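Local coordinates for protein Na-K-Cl cotransporter (Methanosarcina acetivorans, PDB 3G40) that probably carries chloride together with cations across the membrane, this piece being its cytoplasmic C-terminal domain, at residues L40-G54 against F75-I87. Sequence-based numbering, arbitrary orientation.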
loop_
_atom_site.group_PDB
_atom_site.type_symbol
_atom_site.label_atom_id
_atom_site.label_comp_id
_atom_site.label_asym_id
_atom_site.label_seq_id
_atom_site.Cartn_x
_atom_site.Cartn_y
_atom_site.Cartn_z
ATOM N N LEU A 40 0.023 -10.506 -1.797
ATOM C CA LEU A 40 0.279 -11.942 -1.904
ATOM C C LEU A 40 -0.899 -12.687 -1.289
ATOM O O LEU A 40 -1.348 -13.703 -1.818
ATOM C CB LEU A 40 1.591 -12.324 -1.170
ATOM C CG LEU A 40 2.857 -11.785 -1.832
ATOM C CD1 LEU A 40 4.109 -11.911 -0.931
ATOM C CD2 LEU A 40 3.091 -12.469 -3.166
ATOM N N ARG A 41 -1.400 -12.187 -0.162
ATOM C CA ARG A 41 -2.568 -12.804 0.465
ATOM C C ARG A 41 -3.812 -12.747 -0.461
ATOM O O ARG A 41 -4.567 -13.722 -0.579
ATOM C CB ARG A 41 -2.864 -12.123 1.781
ATOM C CG ARG A 41 -4.009 -12.722 2.558
ATOM C CD ARG A 41 -4.556 -11.665 3.479
ATOM N NE ARG A 41 -4.953 -10.494 2.695
ATOM C CZ ARG A 41 -5.128 -9.274 3.195
ATOM N NH1 ARG A 41 -4.939 -9.060 4.494
ATOM N NH2 ARG A 41 -5.502 -8.271 2.393
ATOM N N ASP A 42 -4.028 -11.602 -1.096
ATOM C CA ASP A 42 -5.190 -11.430 -1.994
ATOM C C ASP A 42 -5.114 -12.369 -3.193
ATOM O O ASP A 42 -6.135 -12.791 -3.721
ATOM C CB ASP A 42 -5.295 -9.975 -2.481
ATOM C CG ASP A 42 -5.590 -9.003 -1.356
ATOM O OD1 ASP A 42 -6.119 -9.427 -0.301
ATOM O OD2 ASP A 42 -5.279 -7.810 -1.520
ATOM N N ILE A 43 -3.899 -12.715 -3.614
ATOM C CA ILE A 43 -3.730 -13.649 -4.726
ATOM C C ILE A 43 -4.030 -15.093 -4.302
ATOM O O ILE A 43 -4.537 -15.889 -5.092
ATOM C CB ILE A 43 -2.307 -13.562 -5.316
ATOM C CG1 ILE A 43 -2.124 -12.248 -6.082
ATOM C CG2 ILE A 43 -2.009 -14.762 -6.209
ATOM C CD1 ILE A 43 -0.645 -11.949 -6.444
ATOM N N THR A 44 -3.742 -15.416 -3.048
ATOM C CA THR A 44 -3.761 -16.809 -2.584
ATOM C C THR A 44 -4.963 -17.200 -1.711
ATOM O O THR A 44 -5.248 -18.386 -1.543
ATOM C CB THR A 44 -2.446 -17.154 -1.814
ATOM O OG1 THR A 44 -2.239 -16.186 -0.782
ATOM C CG2 THR A 44 -1.251 -17.127 -2.751
ATOM N N TYR A 45 -5.652 -16.218 -1.139
ATOM C CA TYR A 45 -6.806 -16.491 -0.281
ATOM C C TYR A 45 -8.040 -16.939 -1.080
ATOM O O TYR A 45 -8.368 -16.341 -2.109
ATOM C CB TYR A 45 -7.164 -15.245 0.533
ATOM C CG TYR A 45 -8.360 -15.444 1.423
ATOM C CD1 TYR A 45 -9.642 -15.089 0.999
ATOM C CD2 TYR A 45 -8.215 -15.994 2.685
ATOM C CE1 TYR A 45 -10.741 -15.296 1.820
ATOM C CE2 TYR A 45 -9.297 -16.195 3.504
ATOM C CZ TYR A 45 -10.560 -15.842 3.072
ATOM O OH TYR A 45 -11.622 -16.058 3.918
ATOM N N PRO A 46 -8.729 -17.997 -0.616
ATOM C CA PRO A 46 -8.401 -18.825 0.542
ATOM C C PRO A 46 -7.728 -20.133 0.129
ATOM O O PRO A 46 -7.904 -20.591 -1.007
ATOM C CB PRO A 46 -9.779 -19.169 1.121
ATOM C CG PRO A 46 -10.776 -18.903 0.007
ATOM C CD PRO A 46 -10.017 -18.403 -1.203
ATOM N N LYS A 47 -6.976 -20.714 1.057
ATOM C CA LYS A 47 -6.398 -22.054 0.897
ATOM C C LYS A 47 -5.390 -22.190 -0.246
ATOM O O LYS A 47 -5.002 -23.304 -0.582
ATOM C CB LYS A 47 -7.494 -23.121 0.760
ATOM C CG LYS A 47 -8.466 -23.209 1.938
ATOM C CD LYS A 47 -7.774 -23.584 3.228
ATOM C CE LYS A 47 -8.786 -24.029 4.275
ATOM N NZ LYS A 47 -8.154 -24.808 5.385
ATOM N N GLY A 48 -4.979 -21.073 -0.847
ATOM C CA GLY A 48 -3.803 -21.063 -1.704
ATOM C C GLY A 48 -2.578 -21.200 -0.789
ATOM O O GLY A 48 -2.723 -21.490 0.399
ATOM N N SER A 49 -1.375 -20.999 -1.306
ATOM C CA SER A 49 -0.208 -21.035 -0.414
ATOM C C SER A 49 0.928 -20.121 -0.832
ATOM O O SER A 49 1.042 -19.747 -1.998
ATOM C CB SER A 49 0.326 -22.461 -0.247
ATOM O OG SER A 49 0.932 -22.917 -1.444
ATOM N N VAL A 50 1.787 -19.804 0.136
ATOM C CA VAL A 50 2.941 -18.951 -0.083
ATOM C C VAL A 50 4.193 -19.588 0.548
ATOM O O VAL A 50 4.255 -19.762 1.759
ATOM C CB VAL A 50 2.732 -17.568 0.552
ATOM C CG1 VAL A 50 3.987 -16.733 0.420
ATOM C CG2 VAL A 50 1.512 -16.834 -0.104
ATOM N N LYS A 51 5.171 -19.938 -0.282
ATOM C CA LYS A 51 6.464 -20.391 0.206
ATOM C C LYS A 51 7.469 -19.247 0.166
ATOM O O LYS A 51 7.798 -18.737 -0.900
ATOM C CB LYS A 51 6.982 -21.564 -0.629
ATOM C CG LYS A 51 8.280 -22.158 -0.080
ATOM C CD LYS A 51 8.593 -23.483 -0.766
ATOM C CE LYS A 51 8.903 -24.579 0.255
ATOM N NZ LYS A 51 9.832 -24.129 1.326
ATOM N N LEU A 52 7.945 -18.839 1.338
ATOM C CA LEU A 52 8.935 -17.783 1.406
ATOM C C LEU A 52 10.327 -18.373 1.267
ATOM O O LEU A 52 10.747 -19.160 2.097
ATOM C CB LEU A 52 8.795 -17.038 2.720
ATOM C CG LEU A 52 7.391 -16.489 2.935
ATOM C CD1 LEU A 52 7.243 -15.908 4.324
ATOM C CD2 LEU A 52 7.016 -15.428 1.835
ATOM N N LEU A 53 11.022 -18.007 0.192
ATOM C CA LEU A 53 12.368 -18.489 -0.072
ATOM C C LEU A 53 13.355 -17.379 0.242
ATOM O O LEU A 53 13.594 -16.485 -0.583
ATOM C CB LEU A 53 12.506 -18.938 -1.529
ATOM C CG LEU A 53 13.892 -19.385 -2.004
ATOM C CD1 LEU A 53 14.363 -20.592 -1.221
ATOM C CD2 LEU A 53 13.867 -19.706 -3.491
ATOM N N GLY A 54 13.889 -17.420 1.458
ATOM C CA GLY A 54 14.807 -16.409 1.934
ATOM C C GLY A 54 16.173 -16.544 1.309
ATOM O O GLY A 54 16.813 -17.602 1.392
ATOM N N PHE A 75 0.777 -15.365 7.377
ATOM C CA PHE A 75 -0.037 -15.860 6.272
ATOM C C PHE A 75 -1.045 -16.879 6.770
ATOM O O PHE A 75 -2.226 -16.832 6.410
ATOM C CB PHE A 75 0.819 -16.437 5.140
ATOM C CG PHE A 75 1.404 -15.391 4.212
ATOM C CD1 PHE A 75 2.771 -15.170 4.176
ATOM C CD2 PHE A 75 0.574 -14.612 3.389
ATOM C CE1 PHE A 75 3.323 -14.221 3.331
ATOM C CE2 PHE A 75 1.113 -13.645 2.541
ATOM C CZ PHE A 75 2.485 -13.442 2.510
ATOM N N GLN A 76 -0.579 -17.799 7.610
ATOM C CA GLN A 76 -1.443 -18.835 8.157
ATOM C C GLN A 76 -2.594 -18.240 8.949
ATOM O O GLN A 76 -3.729 -18.704 8.832
ATOM C CB GLN A 76 -0.645 -19.816 9.043
ATOM C CG GLN A 76 0.374 -20.646 8.267
ATOM C CD GLN A 76 1.050 -21.731 9.111
ATOM O OE1 GLN A 76 0.390 -22.503 9.815
ATOM N NE2 GLN A 76 2.371 -21.798 9.027
ATOM N N GLU A 77 -2.291 -17.241 9.779
ATOM C CA GLU A 77 -3.315 -16.508 10.521
ATOM C C GLU A 77 -4.350 -15.862 9.588
ATOM O O GLU A 77 -5.507 -15.710 9.959
ATOM C CB GLU A 77 -2.683 -15.407 11.376
ATOM C CG GLU A 77 -1.681 -15.901 12.394
ATOM C CD GLU A 77 -0.987 -14.770 13.131
ATOM O OE1 GLU A 77 -1.051 -13.613 12.655
ATOM O OE2 GLU A 77 -0.376 -15.045 14.188
ATOM N N GLU A 78 -3.923 -15.466 8.396
ATOM C CA GLU A 78 -4.815 -14.751 7.481
ATOM C C GLU A 78 -5.419 -15.678 6.421
ATOM O O GLU A 78 -5.929 -15.226 5.391
ATOM C CB GLU A 78 -4.120 -13.490 6.906
ATOM C CG GLU A 78 -3.652 -12.545 8.041
ATOM C CD GLU A 78 -3.371 -11.086 7.634
ATOM O OE1 GLU A 78 -3.898 -10.616 6.607
ATOM O OE2 GLU A 78 -2.624 -10.399 8.372
ATOM N N GLY A 79 -5.371 -16.980 6.704
ATOM C CA GLY A 79 -6.099 -17.981 5.943
ATOM C C GLY A 79 -5.406 -18.534 4.708
ATOM O O GLY A 79 -6.055 -19.090 3.815
ATOM N N VAL A 80 -4.087 -18.394 4.659
ATOM C CA VAL A 80 -3.304 -18.883 3.522
ATOM C C VAL A 80 -2.233 -19.852 4.057
ATOM O O VAL A 80 -1.623 -19.600 5.086
ATOM C CB VAL A 80 -2.679 -17.715 2.767
ATOM C CG1 VAL A 80 -1.701 -18.185 1.712
ATOM C CG2 VAL A 80 -3.831 -16.853 2.097
ATOM N N PHE A 81 -2.037 -20.978 3.385
ATOM C CA PHE A 81 -1.005 -21.922 3.841
ATOM C C PHE A 81 0.368 -21.321 3.565
ATOM O O PHE A 81 0.537 -20.558 2.609
ATOM C CB PHE A 81 -1.165 -23.251 3.121
ATOM C CG PHE A 81 -2.443 -23.959 3.444
ATOM C CD1 PHE A 81 -3.400 -24.183 2.456
ATOM C CD2 PHE A 81 -2.696 -24.397 4.739
ATOM C CE1 PHE A 81 -4.578 -24.840 2.750
ATOM C CE2 PHE A 81 -3.875 -25.055 5.046
ATOM C CZ PHE A 81 -4.819 -25.284 4.051
ATOM N N SER A 82 1.359 -21.657 4.393
ATOM C CA SER A 82 2.651 -21.041 4.210
ATOM C C SER A 82 3.798 -21.865 4.787
ATOM O O SER A 82 3.629 -22.613 5.758
ATOM C CB SER A 82 2.668 -19.650 4.850
ATOM O OG SER A 82 3.820 -18.942 4.439
ATOM N N SER A 83 4.963 -21.695 4.188
ATOM C CA SER A 83 6.182 -22.304 4.711
ATOM C C SER A 83 7.326 -21.352 4.372
ATOM O O SER A 83 7.144 -20.388 3.631
ATOM C CB SER A 83 6.398 -23.673 4.062
ATOM O OG SER A 83 6.461 -23.552 2.652
ATOM N N TRP A 84 8.503 -21.595 4.933
ATOM C CA TRP A 84 9.618 -20.719 4.665
ATOM C C TRP A 84 10.892 -21.549 4.712
ATOM O O TRP A 84 10.952 -22.593 5.366
ATOM C CB TRP A 84 9.677 -19.582 5.703
ATOM C CG TRP A 84 9.868 -20.074 7.103
ATOM C CD1 TRP A 84 8.896 -20.461 7.979
ATOM C CD2 TRP A 84 11.122 -20.241 7.792
ATOM N NE1 TRP A 84 9.470 -20.873 9.165
ATOM C CE2 TRP A 84 10.830 -20.744 9.076
ATOM C CE3 TRP A 84 12.455 -20.020 7.439
ATOM C CZ2 TRP A 84 11.833 -21.028 10.025
ATOM C CZ3 TRP A 84 13.457 -20.314 8.385
ATOM C CH2 TRP A 84 13.130 -20.798 9.659
ATOM N N THR A 85 11.901 -21.103 3.987
ATOM C CA THR A 85 13.224 -21.708 4.118
ATOM C C THR A 85 14.208 -20.574 3.894
ATOM O O THR A 85 13.830 -19.509 3.393
ATOM C CB THR A 85 13.441 -22.833 3.088
ATOM O OG1 THR A 85 14.703 -23.466 3.323
ATOM C CG2 THR A 85 13.444 -22.277 1.683
ATOM N N ILE A 86 15.460 -20.780 4.276
ATOM C CA ILE A 86 16.486 -19.779 4.027
ATOM C C ILE A 86 17.637 -20.339 3.194
ATOM O O ILE A 86 18.238 -21.365 3.535
ATOM C CB ILE A 86 17.000 -19.146 5.327
ATOM C CG1 ILE A 86 15.839 -18.501 6.077
ATOM C CG2 ILE A 86 18.082 -18.124 5.025
ATOM C CD1 ILE A 86 16.252 -17.427 7.034
ATOM N N ILE A 87 17.911 -19.634 2.099
ATOM C CA ILE A 87 18.894 -19.991 1.076
ATOM C C ILE A 87 18.830 -21.441 0.618
ATOM O O ILE A 87 18.286 -21.721 -0.451
ATOM C CB ILE A 87 20.326 -19.569 1.460
ATOM C CG1 ILE A 87 20.755 -20.182 2.791
ATOM C CG2 ILE A 87 20.410 -18.062 1.551
ATOM C CD1 ILE A 87 22.106 -19.683 3.280
#
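Val50 and Ser82 pair in register where strand 49-54 lies parallel to strand 81-86, with 9° between their directions; helix 64-77 makes the beta-alpha-beta crossover that joins them. Strand 81-86 is the outermost at this end of the chain's mixed sheet, and strand 49-54 bonds on its other side to strand 22-27. The ladder runs from Phe81 N to Gly48 O through Leu52 N to Ser83 O (2.9 Å) as far as Gly54 N to Thr85 O. Val50 O takes two donors, Ser83 N and Ser82 OG, the hydroxyl at 2.8 Å; Ser82 OG also bonds to Ser72.

On the sheet face that carries Val50 and Leu52, both meet the side chain of Phe75. Val50 CG2 sits over the ring face in a CH-pi contact, 4.2 Å from the centroid, while CG1 approaches ring atom CE1. Leu40 CB reaches the Phe75 CZ atom at 3.9 Å, and Phe37 stacks on the same ring. The crossover helix ends in a Schellman motif with Gly79 at C-prime, and Val80 then places CG1 against Thr44 OG1 and CG2 near Tyr45 N.

Arg41 can be followed outward from CB, which lies 4.3 Å from Phe75 CE2. Its CG, anti to the backbone N (chi1 -177°), brushes Val80 CG2, and CD passes Glu78 CB and OE1. The bend at chi3 turns the guanidinium so that NE bonds weakly and NH2 more firmly to Asp42 OD1, while NH1 points at Glu78. Asp38 is a further salt-bridge partner of NH1, and Glu78 OE2 pairs with Arg154 of the second subunit, linking this network to the dimer interface. The Arg41 guanidinium and Glu78 carboxylate planes stand 38° apart, and Arg41 NH1 meets Glu78 OE1 at 2.8 Å, nearly along the C-O axis of the carboxylate.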